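Adenosine kinase (Sinorhizobium meliloti, PDB 3UBO) probably transfers a phosphate group from ATP to adenosine, and holds both adenosine and ADP in its pockets. Local coordinates at residues A[223-228]-A[238-243]; A[147-152]-A[175-180]. All coordinates share one frame; numbering follows the deposited sequence.

Contact 1 of 2, residues A[223-228]-A[238-243]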
loop_
_atom_site.group_PDB
_atom_site.type_symbol
_atom_site.label_atom_id
_atom_site.label_comp_id
_atom_site.label_asym_id
_atom_site.label_seq_id
_atom_site.Cartn_x
_atom_site.Cartn_y
_atom_site.Cartn_z
ATOM N N ALA A 223 -4.307 17.593 -28.142
ATOM C CA ALA A 223 -3.044 18.291 -27.993
ATOM C C ALA A 223 -2.056 17.713 -28.942
ATOM O O ALA A 223 -1.016 18.299 -29.214
ATOM C CB ALA A 223 -2.521 18.117 -26.584
ATOM N N LEU A 224 -2.368 16.510 -29.393
ATOM C CA LEU A 224 -1.576 15.819 -30.379
ATOM C C LEU A 224 -1.762 16.468 -31.746
ATOM O O LEU A 224 -0.859 16.432 -32.557
ATOM C CB LEU A 224 -1.971 14.355 -30.404
ATOM C CG LEU A 224 -1.485 13.421 -31.499
ATOM C CD1 LEU A 224 0.030 13.154 -31.366
ATOM C CD2 LEU A 224 -2.296 12.126 -31.483
ATOM N N TYR A 225 -2.903 17.103 -31.981
ATOM C CA TYR A 225 -3.155 17.861 -33.214
ATOM C C TYR A 225 -3.381 19.342 -32.880
ATOM O O TYR A 225 -4.234 19.994 -33.507
ATOM C CB TYR A 225 -4.365 17.274 -34.016
ATOM C CG TYR A 225 -4.182 15.794 -34.349
ATOM C CD1 TYR A 225 -3.201 15.381 -35.247
ATOM C CD2 TYR A 225 -4.957 14.807 -33.737
ATOM C CE1 TYR A 225 -3.000 14.036 -35.546
ATOM C CE2 TYR A 225 -4.757 13.445 -34.023
ATOM C CZ TYR A 225 -3.775 13.071 -34.932
ATOM O OH TYR A 225 -3.543 11.741 -35.229
ATOM N N GLU A 226 -2.634 19.856 -31.895
ATOM C CA GLU A 226 -2.772 21.243 -31.453
ATOM C C GLU A 226 -4.148 21.819 -31.807
ATOM O O GLU A 226 -4.239 22.620 -32.737
ATOM C CB GLU A 226 -1.679 22.120 -32.086
ATOM N N THR A 227 -5.205 21.409 -31.099
ATOM C CA THR A 227 -6.568 21.923 -31.350
ATOM C C THR A 227 -7.600 21.781 -30.189
ATOM O O THR A 227 -7.572 20.827 -29.389
ATOM C CB THR A 227 -7.211 21.335 -32.663
ATOM O OG1 THR A 227 -8.570 21.790 -32.804
ATOM C CG2 THR A 227 -7.223 19.813 -32.631
ATOM N N GLU A 228 -8.509 22.749 -30.115
ATOM C CA GLU A 228 -9.615 22.658 -29.197
ATOM C C GLU A 228 -10.831 21.952 -29.861
ATOM O O GLU A 228 -11.771 21.591 -29.155
ATOM C CB GLU A 228 -9.959 24.049 -28.623
ATOM N N ALA A 238 -7.882 8.991 -36.689
ATOM C CA ALA A 238 -8.337 7.910 -37.585
ATOM C C ALA A 238 -7.451 7.687 -38.812
ATOM O O ALA A 238 -7.275 6.553 -39.209
ATOM C CB ALA A 238 -9.742 8.157 -38.035
ATOM N N ARG A 239 -6.934 8.782 -39.389
ATOM C CA ARG A 239 -6.009 8.793 -40.524
ATOM C C ARG A 239 -4.633 8.200 -40.222
ATOM O O ARG A 239 -3.928 7.719 -41.166
ATOM C CB ARG A 239 -5.740 10.226 -41.028
ATOM C CG ARG A 239 -6.943 11.063 -41.342
ATOM C CD ARG A 239 -6.583 12.271 -42.221
ATOM N NE ARG A 239 -7.786 13.072 -42.504
ATOM C CZ ARG A 239 -7.790 14.341 -42.936
ATOM N NH1 ARG A 239 -6.639 14.988 -43.159
ATOM N NH2 ARG A 239 -8.957 14.964 -43.144
ATOM N N ASP A 240 -4.207 8.280 -38.951
ATOM C CA ASP A 240 -2.788 8.022 -38.667
ATOM C C ASP A 240 -2.494 6.648 -38.037
ATOM O O ASP A 240 -1.314 6.190 -38.009
ATOM C CB ASP A 240 -2.182 9.183 -37.880
ATOM C CG ASP A 240 -2.381 10.522 -38.575
ATOM O OD1 ASP A 240 -2.876 10.527 -39.725
ATOM O OD2 ASP A 240 -2.043 11.577 -37.979
ATOM N N CYS A 241 -3.572 5.999 -37.559
ATOM C CA CYS A 241 -3.520 4.606 -37.072
ATOM C C CYS A 241 -4.710 3.733 -37.535
ATOM O O CYS A 241 -5.741 4.242 -37.981
ATOM C CB CYS A 241 -3.371 4.572 -35.544
ATOM S SG CYS A 241 -4.697 5.466 -34.694
ATOM N N LYS A 242 -4.574 2.416 -37.405
ATOM C CA LYS A 242 -5.644 1.485 -37.786
ATOM C C LYS A 242 -6.841 1.695 -36.880
ATOM O O LYS A 242 -7.994 1.846 -37.333
ATOM C CB LYS A 242 -5.162 0.024 -37.715
ATOM C CG LYS A 242 -4.077 -0.252 -38.765
ATOM C CD LYS A 242 -3.488 -1.684 -38.772
ATOM C CE LYS A 242 -2.070 -1.671 -39.416
ATOM N NZ LYS A 242 -1.523 -3.077 -39.543
ATOM N N LEU A 243 -6.512 1.732 -35.583
ATOM C CA LEU A 243 -7.431 1.676 -34.451
ATOM C C LEU A 243 -6.952 2.670 -33.362
ATOM O O LEU A 243 -5.740 2.801 -33.089
ATOM C CB LEU A 243 -7.461 0.233 -33.909
ATOM C CG LEU A 243 -8.523 -0.052 -32.855
ATOM C CD1 LEU A 243 -9.803 0.641 -33.296
ATOM C CD2 LEU A 243 -8.713 -1.566 -32.598
#

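Contact 2 of 2, residues A[147-152]-A[175-180]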
loop_
_atom_site.group_PDB
_atom_site.type_symbol
_atom_site.label_atom_id
_atom_site.label_comp_id
_atom_site.label_asym_id
_atom_site.label_seq_id
_atom_site.Cartn_x
_atom_site.Cartn_y
_atom_site.Cartn_z
ATOM N N ASP A 147 11.996 -13.743 -28.344
ATOM C CA ASP A 147 11.034 -14.817 -28.468
ATOM C C ASP A 147 9.718 -14.280 -27.972
ATOM O O ASP A 147 8.673 -14.365 -28.662
ATOM C CB ASP A 147 11.497 -16.075 -27.677
ATOM C CG ASP A 147 11.983 -15.757 -26.247
ATOM O OD1 ASP A 147 12.728 -14.779 -26.096
ATOM O OD2 ASP A 147 11.622 -16.473 -25.271
ATOM N N VAL A 148 9.781 -13.674 -26.786
ATOM C CA VAL A 148 8.622 -13.041 -26.148
ATOM C C VAL A 148 7.908 -11.981 -27.021
ATOM O O VAL A 148 6.729 -12.123 -27.215
ATOM C CB VAL A 148 8.971 -12.629 -24.678
ATOM C CG1 VAL A 148 7.761 -12.057 -23.888
ATOM C CG2 VAL A 148 9.589 -13.874 -23.939
ATOM N N VAL A 149 8.566 -10.978 -27.601
ATOM C CA VAL A 149 7.827 -10.095 -28.520
ATOM C C VAL A 149 7.082 -10.856 -29.609
ATOM O O VAL A 149 5.906 -10.562 -29.872
ATOM C CB VAL A 149 8.708 -9.049 -29.165
ATOM C CG1 VAL A 149 7.915 -7.955 -29.943
ATOM C CG2 VAL A 149 9.632 -8.494 -28.112
ATOM N N ALA A 150 7.737 -11.846 -30.216
ATOM C CA ALA A 150 7.146 -12.660 -31.297
ATOM C C ALA A 150 5.893 -13.485 -30.885
ATOM O O ALA A 150 4.931 -13.647 -31.659
ATOM C CB ALA A 150 8.240 -13.575 -31.911
ATOM N N GLN A 151 5.910 -13.997 -29.668
ATOM C CA GLN A 151 4.810 -14.802 -29.147
ATOM C C GLN A 151 3.585 -14.021 -28.594
ATOM O O GLN A 151 2.607 -14.621 -28.017
ATOM C CB GLN A 151 5.362 -15.703 -28.052
ATOM C CG GLN A 151 6.637 -16.422 -28.455
ATOM C CD GLN A 151 7.263 -17.169 -27.286
ATOM O OE1 GLN A 151 7.771 -16.539 -26.324
ATOM N NE2 GLN A 151 7.223 -18.523 -27.348
ATOM N N SER A 152 3.609 -12.701 -28.814
ATOM C CA SER A 152 2.648 -11.835 -28.150
ATOM C C SER A 152 1.820 -11.080 -29.159
ATOM O O SER A 152 2.377 -10.374 -30.037
ATOM C CB SER A 152 3.351 -10.885 -27.152
ATOM O OG SER A 152 3.837 -11.625 -26.048
ATOM N N ALA A 175 8.785 -3.337 -32.158
ATOM C CA ALA A 175 7.868 -3.025 -33.248
ATOM C C ALA A 175 8.232 -3.864 -34.485
ATOM O O ALA A 175 7.399 -4.566 -35.021
ATOM C CB ALA A 175 7.905 -1.510 -33.560
ATOM N N ARG A 176 9.494 -3.792 -34.910
ATOM C CA ARG A 176 10.043 -4.693 -35.897
ATOM C C ARG A 176 9.789 -6.171 -35.535
ATOM O O ARG A 176 9.090 -6.837 -36.262
ATOM C CB ARG A 176 11.539 -4.435 -36.102
ATOM C CG ARG A 176 12.002 -4.721 -37.553
ATOM C CD ARG A 176 13.429 -5.253 -37.744
ATOM N NE ARG A 176 13.876 -6.132 -36.651
ATOM C CZ ARG A 176 13.706 -7.460 -36.599
ATOM N NH1 ARG A 176 13.088 -8.113 -37.604
ATOM N NH2 ARG A 176 14.157 -8.136 -35.528
ATOM N N ILE A 177 10.336 -6.684 -34.434
ATOM C CA ILE A 177 10.164 -8.110 -34.092
ATOM C C ILE A 177 8.740 -8.615 -34.186
ATOM O O ILE A 177 8.526 -9.794 -34.481
ATOM C CB ILE A 177 10.696 -8.514 -32.660
ATOM C CG1 ILE A 177 12.201 -8.145 -32.497
ATOM C CG2 ILE A 177 10.346 -10.005 -32.270
ATOM C CD1 ILE A 177 12.845 -8.570 -31.169
ATOM N N ALA A 178 7.763 -7.739 -33.931
ATOM C CA ALA A 178 6.413 -8.170 -33.606
ATOM C C ALA A 178 5.569 -8.123 -34.859
ATOM O O ALA A 178 4.777 -9.050 -35.108
ATOM C CB ALA A 178 5.800 -7.282 -32.520
ATOM N N HIS A 179 5.711 -7.033 -35.620
ATOM C CA HIS A 179 5.135 -6.936 -36.959
ATOM C C HIS A 179 5.530 -8.099 -37.885
ATOM O O HIS A 179 4.705 -8.689 -38.618
ATOM C CB HIS A 179 5.617 -5.664 -37.579
ATOM C CG HIS A 179 4.749 -4.522 -37.237
ATOM N ND1 HIS A 179 5.097 -3.214 -37.478
ATOM C CD2 HIS A 179 3.522 -4.501 -36.675
ATOM C CE1 HIS A 179 4.101 -2.430 -37.094
ATOM N NE2 HIS A 179 3.134 -3.183 -36.603
ATOM N N ALA A 180 6.814 -8.406 -37.808
ATOM C CA ALA A 180 7.440 -9.428 -38.604
ATOM C C ALA A 180 6.921 -10.809 -38.168
ATOM O O ALA A 180 7.180 -11.827 -38.818
ATOM C CB ALA A 180 9.027 -9.332 -38.463
#

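Contact 1 of 2, residues A[223-228]-A[238-243]
Y225 and D240 both turn CG anti to their own carbonyl carbon (chi1 -56° and -55°), which aims the phenol and the carboxylate at each other from opposite directions across the gap between two backbones. They meet in one hydrogen bond, from Y225 OH to D240 OD2 at 3.1 Å. The acceptor sits at the edge of the ring near its plane, 3.6 Å from Y225 CE1. The phenol oxygen comes to OD2 from above the carboxylate plane, 52° out of it, and the ring and carboxylate are steeply inclined to each other. The reach is long: the CA atoms of Y225 and D240 stand 11.3 Å apart, and all of the touching is done by the side-chain ends. In the ribokinase-like fold of the pfkB family the bond joins the ends of the two helices, 218-224 and 230-240, that connect in sequence the parallel strands 213-217 and 246-247, a beta-alpha-beta crossover. L243, on the way into the second of these strands, already bonds through its backbone to V214 of the first. L224 CG lies 4.1 Å above the centre of the Y225 ring on one face, while L203, L236 and L237 also pack against this tyrosine. R207 also forms a salt bridge to D240 OD2 through NH2, giving this oxygen two partners; the positive charge probably favours the ionised carboxylate.

Contact 2 of 2, residues A[147-152]-A[175-180]
V149 and I177 cross at about a right angle, their branched ends packed where two helices of the ribokinase-like alpha/beta fold lean together beside the central strand 152-158. Helix 146-150 leads into this strand of the parallel sheet, and helix 168-179 makes the beta-alpha-beta crossover from it to its neighbour 184-188. The methyl I177 CG2 rests against V149 CB at 3.6 Å and lies 3.8 Å from A150 N. V149 points its CG1 branch anti to the backbone N (chi1 -170°), which carries that methyl past I177 to A178 CB at 3.4 Å and alongside I177 CB at 3.9 Å. The alanines A150 and A178 probably allow the close approach of the backbones, whose CA atoms are 5.1 Å apart at these two residues. The side-chain contacts are all apolar. T155 of strand 152-158 lies against both V149 and A178, L9 and F80 from two further strands reach V149, and V144 touches both V149 and I177. A150 CB meets I177 CG2 at 4.2 Å, while A150 O accepts a hydrogen bond from R183 NE.

Along the chain contact 2 closes before contact 1 opens. Their centres lie 26 Å apart and their nearest atoms about 6 Å apart, without touching. Both belong to helical connections of the same seven-stranded parallel sheet: contact 2 involves the helix before strand 152-158 and the crossover from it to 184-188, contact 1 the later crossover from 213-217 to 246-247. D212, just ahead of strand 213-217, comes near both, accepting a hydrogen bond from H179 and forming a long, weak ion pair with K242. The later crossover adjoins the ADP pocket, whose lining includes N217 at the end of its first strand and T247 at the end of its second.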